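PDB 6LKG: ABC transporter, solute-binding protein from Staphylococcus aureus, which binds alpha-D-glucose 6-phosphate and probably serves as the extracellular substrate-capturing lipoprotein of an ABC importer. Local coordinates for residues R15-E20 with R240-R245; V71-T76 with K232-L237. All coordinates share one frame; numbering follows the deposited sequence.

Contact 1 (R15-E20 with R240-R245); sequences RPILNE and RSVQQR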
loop_
_atom_site.group_PDB
_atom_site.type_symbol
_atom_site.label_atom_id
_atom_site.label_comp_id
_atom_site.label_asym_id
_atom_site.label_seq_id
_atom_site.Cartn_x
_atom_site.Cartn_y
_atom_site.Cartn_z
ATOM N N ARG B 15 6.033 -5.992 22.208
ATOM C CA ARG B 15 6.121 -4.543 22.046
ATOM C C ARG B 15 4.799 -3.830 22.323
ATOM O O ARG B 15 4.829 -2.789 23.002
ATOM C CB ARG B 15 6.652 -4.204 20.645
ATOM C CG ARG B 15 7.061 -2.750 20.452
ATOM C CD ARG B 15 8.305 -2.396 21.263
ATOM N NE ARG B 15 7.968 -1.658 22.476
ATOM C CZ ARG B 15 8.859 -1.099 23.291
ATOM N NH1 ARG B 15 10.156 -1.190 23.028
ATOM N NH2 ARG B 15 8.452 -0.445 24.371
ATOM N N PRO B 16 3.635 -4.303 21.854
ATOM C CA PRO B 16 2.384 -3.602 22.204
ATOM C C PRO B 16 2.102 -3.548 23.696
ATOM O O PRO B 16 1.698 -2.493 24.206
ATOM C CB PRO B 16 1.314 -4.398 21.441
ATOM C CG PRO B 16 2.054 -5.011 20.304
ATOM C CD PRO B 16 3.399 -5.361 20.853
ATOM N N ILE B 17 2.287 -4.660 24.405
ATOM C CA ILE B 17 1.999 -4.692 25.834
ATOM C C ILE B 17 2.949 -3.761 26.577
ATOM O O ILE B 17 2.533 -2.966 27.429
ATOM C CB ILE B 17 2.120 -6.143 26.337
ATOM C CG1 ILE B 17 1.036 -7.049 25.736
ATOM C CG2 ILE B 17 2.051 -6.194 27.853
ATOM C CD1 ILE B 17 -0.354 -6.736 26.129
ATOM N N LEU B 18 4.234 -3.807 26.225
ATOM C CA LEU B 18 5.231 -2.961 26.872
ATOM C C LEU B 18 5.004 -1.485 26.560
ATOM O O LEU B 18 5.303 -0.622 27.393
ATOM C CB LEU B 18 6.630 -3.406 26.441
ATOM C CG LEU B 18 7.017 -4.775 27.010
ATOM C CD1 LEU B 18 8.399 -5.185 26.546
ATOM C CD2 LEU B 18 6.935 -4.819 28.536
ATOM N N ASN B 19 4.461 -1.182 25.377
ATOM C CA ASN B 19 4.116 0.197 25.047
ATOM C C ASN B 19 3.043 0.737 25.985
ATOM O O ASN B 19 3.072 1.916 26.361
ATOM C CB ASN B 19 3.642 0.290 23.594
ATOM C CG ASN B 19 4.788 0.254 22.597
ATOM O OD1 ASN B 19 5.954 0.368 22.973
ATOM N ND2 ASN B 19 4.459 0.098 21.318
ATOM N N GLU B 20 2.084 -0.108 26.372
ATOM C CA GLU B 20 1.046 0.331 27.298
ATOM C C GLU B 20 1.607 0.540 28.700
ATOM O O GLU B 20 1.199 1.471 29.404
ATOM C CB GLU B 20 -0.102 -0.676 27.316
ATOM C CG GLU B 20 -0.906 -0.714 26.026
ATOM C CD GLU B 20 -1.319 0.670 25.555
ATOM O OE1 GLU B 20 -1.092 0.990 24.368
ATOM O OE2 GLU B 20 -1.868 1.439 26.373
ATOM N N ARG B 240 -4.097 -10.048 35.449
ATOM C CA ARG B 240 -5.160 -10.721 34.710
ATOM C C ARG B 240 -5.464 -9.999 33.404
ATOM O O ARG B 240 -5.601 -10.633 32.350
ATOM C CB ARG B 240 -6.437 -10.805 35.537
ATOM C CG ARG B 240 -7.480 -11.638 34.818
ATOM C CD ARG B 240 -8.904 -11.316 35.201
ATOM N NE ARG B 240 -9.486 -10.507 34.134
ATOM C CZ ARG B 240 -9.575 -9.183 34.168
ATOM N NH1 ARG B 240 -9.121 -8.519 35.220
ATOM N NH2 ARG B 240 -10.100 -8.526 33.145
ATOM N N SER B 241 -5.595 -8.669 33.459
ATOM C CA SER B 241 -5.957 -7.904 32.270
ATOM C C SER B 241 -4.923 -8.062 31.162
ATOM O O SER B 241 -5.278 -8.146 29.980
ATOM C CB SER B 241 -6.127 -6.430 32.633
ATOM O OG SER B 241 -5.075 -5.983 33.471
ATOM N N VAL B 242 -3.640 -8.121 31.523
ATOM C CA VAL B 242 -2.600 -8.265 30.511
ATOM C C VAL B 242 -2.584 -9.684 29.960
ATOM O O VAL B 242 -2.460 -9.893 28.747
ATOM C CB VAL B 242 -1.234 -7.859 31.089
ATOM C CG1 VAL B 242 -0.119 -8.213 30.122
ATOM C CG2 VAL B 242 -1.219 -6.370 31.391
ATOM N N GLN B 243 -2.717 -10.682 30.838
ATOM C CA GLN B 243 -2.801 -12.063 30.377
ATOM C C GLN B 243 -4.031 -12.272 29.504
ATOM O O GLN B 243 -3.979 -13.006 28.510
ATOM C CB GLN B 243 -2.825 -13.016 31.573
ATOM C CG GLN B 243 -1.523 -13.068 32.359
ATOM C CD GLN B 243 -0.530 -14.066 31.794
ATOM O OE1 GLN B 243 -0.906 -15.149 31.345
ATOM N NE2 GLN B 243 0.748 -13.704 31.813
ATOM N N GLN B 244 -5.145 -11.628 29.855
ATOM C CA GLN B 244 -6.344 -11.739 29.033
ATOM C C GLN B 244 -6.128 -11.101 27.665
ATOM O O GLN B 244 -6.654 -11.586 26.657
ATOM C CB GLN B 244 -7.535 -11.099 29.748
ATOM C CG GLN B 244 -8.806 -11.094 28.923
ATOM C CD GLN B 244 -9.249 -12.501 28.565
ATOM O OE1 GLN B 244 -9.300 -13.382 29.425
ATOM N NE2 GLN B 244 -9.553 -12.725 27.293
ATOM N N ARG B 245 -5.363 -10.008 27.608
ATOM C CA ARG B 245 -5.071 -9.396 26.315
ATOM C C ARG B 245 -4.153 -10.280 25.475
ATOM O O ARG B 245 -4.315 -10.360 24.251
ATOM C CB ARG B 245 -4.467 -8.001 26.506
ATOM C CG ARG B 245 -4.271 -7.252 25.193
ATOM C CD ARG B 245 -3.431 -5.999 25.354
ATOM N NE ARG B 245 -3.182 -5.328 24.079
ATOM C CZ ARG B 245 -2.318 -4.329 23.909
ATOM N NH1 ARG B 245 -1.603 -3.879 24.932
ATOM N NH2 ARG B 245 -2.158 -3.788 22.709
HETATM O O HOH W 1 -0.757 -1.483 22.764
#
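A single water, accepting from NH2 of R245 at 2.7 Å, joins the two helices by donating to P16 O and to E20 OE1. It lies at the edge of the guanidinium, in its plane. Through it R245 NH2 is bridged to E20 OE1, while E20 OE1 and R245 NH1 remain 4.9 Å apart and the two side chains run roughly perpendicular. R245 reaches this position because its chain is fully extended, CG lying opposite the backbone N (chi1 -174°) and the run from CG to NE straight. NE is taken by a salt bridge to E249 one turn further along, which probably helps fix the guanidinium's rotation. I17 supplies the apolar part: its CD1 meets R245 CD at 3.3 Å, the two chains lying alongside one another and running oppositely, while CG2 packs on V242 CG1 at 3.7 Å. E20 CG comes 3.4 Å from R245 NH1. The helix axes run nearly antiparallel, at 152°, but 11.5 Å apart, a separation spanned by R245 and I17 together, with V242 meeting the isoleucine. Helices 11-25 and 240-250 thus meet beside helix 230-237 in the lobe that holds the N terminus, consistent with the periplasmic-binding-protein fold.

Contact 2 (V71-T76 with K232-L237); sequences VPYQDT and KLVQYL
The irregular segment 71-76 passes helix 232-237 with D75 and Q235 as the nearest backbone pair, their CA atoms 6.5 Å apart. This is a loop-on-helix contact within the alpha/beta lobe of a solute-binding protein: the loop leaves strand 70-71, a partner of strand 213-221, and the helix packs on that same strand through V234, which touches I218 and L220. Y73 lies between strand and helix, its side chain on L220 and, across the contact, on V234; CG opposite the backbone N (chi1 174°) directs the ring at the helix. Ring and valine lie alongside each other, pointing oppositely, with CE2 of Y73 4.0 Å from V234 CG1 at an oblique approach. Beyond it the hydroxyl gives the one hydrogen bond assigned between the segments, from Y73 OH to Q235 OE1. The acceptor lies at the ring's edge, near its plane, although the ring and amide planes are turned 69° apart. Q235 brings its amide to the loop by a bend at chi2. D75 OD1 is modelled implausibly close to the same amide, so its bonding there is doubtful. Its other oxygen has a clear partner, since D75 OD2 bonds to the hydroxyl of T238, just past the helical segment; that hydroxyl also bonds V234 O. The loop is thus tied to the helix's C-terminal end as well as to its flank. At the tyrosine, the 2.6 Å bond from Y73 OH lies in the carbonyl plane of Q235, with a C=O...donor angle of 148° at OE1.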
loop_
_atom_site.group_PDB
_atom_site.type_symbol
_atom_site.label_atom_id
_atom_site.label_comp_id
_atom_site.label_asym_id
_atom_site.label_seq_id
_atom_site.Cartn_x
_atom_site.Cartn_y
_atom_site.Cartn_z
ATOM N N VAL B 71 18.066 -11.841 40.583
ATOM C CA VAL B 71 17.660 -11.468 41.933
ATOM C C VAL B 71 16.442 -12.306 42.308
ATOM O O VAL B 71 15.506 -12.401 41.505
ATOM C CB VAL B 71 17.326 -9.969 42.047
ATOM C CG1 VAL B 71 16.863 -9.641 43.462
ATOM C CG2 VAL B 71 18.527 -9.127 41.676
ATOM N N PRO B 72 16.432 -12.933 43.477
ATOM C CA PRO B 72 15.234 -13.665 43.894
ATOM C C PRO B 72 14.067 -12.702 44.034
ATOM O O PRO B 72 14.178 -11.643 44.651
ATOM C CB PRO B 72 15.643 -14.262 45.245
ATOM C CG PRO B 72 17.146 -14.317 45.184
ATOM C CD PRO B 72 17.545 -13.101 44.420
ATOM N N TYR B 73 12.945 -13.079 43.440
ATOM C CA TYR B 73 11.715 -12.317 43.533
ATOM C C TYR B 73 10.578 -13.264 43.233
ATOM O O TYR B 73 10.737 -14.211 42.457
ATOM C CB TYR B 73 11.695 -11.134 42.563
ATOM C CG TYR B 73 10.379 -10.411 42.549
ATOM C CD1 TYR B 73 10.059 -9.502 43.545
ATOM C CD2 TYR B 73 9.440 -10.658 41.556
ATOM C CE1 TYR B 73 8.849 -8.842 43.545
ATOM C CE2 TYR B 73 8.225 -10.004 41.548
ATOM C CZ TYR B 73 7.936 -9.096 42.545
ATOM O OH TYR B 73 6.731 -8.437 42.551
ATOM N N GLN B 74 9.425 -13.004 43.832
ATOM C CA GLN B 74 8.321 -13.857 43.458
ATOM C C GLN B 74 7.030 -13.050 43.411
ATOM O O GLN B 74 6.723 -12.287 44.331
ATOM C CB GLN B 74 8.332 -15.084 44.385
ATOM C CG GLN B 74 7.144 -16.022 44.474
ATOM C CD GLN B 74 7.124 -16.848 43.163
ATOM O OE1 GLN B 74 7.493 -16.304 42.098
ATOM N NE2 GLN B 74 6.979 -18.171 43.289
ATOM N N ASP B 75 6.329 -13.172 42.291
ATOM C CA ASP B 75 5.090 -12.450 42.054
ATOM C C ASP B 75 4.039 -12.835 43.085
ATOM O O ASP B 75 3.862 -14.013 43.406
ATOM C CB ASP B 75 4.592 -12.784 40.645
ATOM C CG ASP B 75 3.422 -11.943 40.217
ATOM O OD1 ASP B 75 3.415 -10.739 40.505
ATOM O OD2 ASP B 75 2.504 -12.488 39.575
ATOM N N THR B 76 3.365 -11.822 43.642
ATOM C CA THR B 76 2.354 -12.095 44.659
ATOM C C THR B 76 1.128 -12.777 44.081
ATOM O O THR B 76 0.303 -13.286 44.850
ATOM C CB THR B 76 1.901 -10.804 45.345
ATOM O OG1 THR B 76 1.216 -9.980 44.396
ATOM C CG2 THR B 76 3.085 -10.038 45.895
ATOM N N LYS B 232 7.067 -3.630 39.431
ATOM C CA LYS B 232 5.745 -3.291 38.917
ATOM C C LYS B 232 5.537 -3.853 37.516
ATOM O O LYS B 232 4.420 -4.255 37.166
ATOM C CB LYS B 232 5.555 -1.774 38.924
ATOM C CG LYS B 232 4.162 -1.321 38.528
ATOM C CD LYS B 232 3.630 -0.261 39.478
ATOM C CE LYS B 232 2.185 0.088 39.153
ATOM N NZ LYS B 232 1.872 1.513 39.453
ATOM N N LEU B 233 6.599 -3.907 36.708
ATOM C CA LEU B 233 6.486 -4.487 35.373
ATOM C C LEU B 233 6.161 -5.972 35.447
ATOM O O LEU B 233 5.324 -6.473 34.685
ATOM C CB LEU B 233 7.779 -4.261 34.590
ATOM C CG LEU B 233 7.833 -4.877 33.189
ATOM C CD1 LEU B 233 6.658 -4.398 32.344
ATOM C CD2 LEU B 233 9.156 -4.557 32.507
ATOM N N VAL B 234 6.814 -6.694 36.360
ATOM C CA VAL B 234 6.515 -8.113 36.538
ATOM C C VAL B 234 5.061 -8.296 36.957
ATOM O O VAL B 234 4.361 -9.179 36.447
ATOM C CB VAL B 234 7.482 -8.746 37.556
ATOM C CG1 VAL B 234 7.168 -10.221 37.734
ATOM C CG2 VAL B 234 8.926 -8.548 37.113
ATOM N N GLN B 235 4.583 -7.459 37.886
ATOM C CA GLN B 235 3.180 -7.510 38.287
ATOM C C GLN B 235 2.273 -7.273 37.088
ATOM O O GLN B 235 1.250 -7.949 36.919
ATOM C CB GLN B 235 2.882 -6.436 39.335
ATOM C CG GLN B 235 3.379 -6.640 40.765
ATOM C CD GLN B 235 3.267 -8.055 41.279
ATOM O OE1 GLN B 235 4.236 -8.600 41.814
ATOM N NE2 GLN B 235 2.097 -8.669 41.113
ATOM N N TYR B 236 2.645 -6.312 36.243
ATOM C CA TYR B 236 1.856 -5.985 35.060
ATOM C C TYR B 236 1.787 -7.170 34.102
ATOM O O TYR B 236 0.707 -7.540 33.631
ATOM C CB TYR B 236 2.460 -4.745 34.398
ATOM C CG TYR B 236 1.864 -4.348 33.072
ATOM C CD1 TYR B 236 0.733 -3.546 33.010
ATOM C CD2 TYR B 236 2.463 -4.731 31.882
ATOM C CE1 TYR B 236 0.194 -3.164 31.798
ATOM C CE2 TYR B 236 1.933 -4.352 30.666
ATOM C CZ TYR B 236 0.799 -3.572 30.628
ATOM O OH TYR B 236 0.274 -3.198 29.412
ATOM N N LEU B 237 2.934 -7.794 33.821
ATOM C CA LEU B 237 2.968 -8.888 32.856
ATOM C C LEU B 237 2.195 -10.109 33.342
ATOM O O LEU B 237 1.683 -10.878 32.522
ATOM C CB LEU B 237 4.416 -9.264 32.545
ATOM C CG LEU B 237 5.237 -8.192 31.823
ATOM C CD1 LEU B 237 6.702 -8.591 31.748
ATOM C CD2 LEU B 237 4.675 -7.928 30.431
#

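From the N terminus, helix 11-25 supplies the first half of contact 1, and the loop after strand 70-71 the first half of contact 2. The chain then runs through strand 92-105, helices 138-151, 154-161, 170-178 and 189-197, and strand 213-221 before helix 230-237 closes contact 2. Helix 240-250 follows directly and closes contact 1, so contact 2 is nested inside the larger loop. Their centres are 15 Å apart, and they touch: Y236 OH lies 3.0 Å from I17 O, and Q243 NE2 lies 3.1 Å from L237 O, both probable hydrogen bonds. Helix 230-237 therefore links the 71-76 loop with both helices of contact 1.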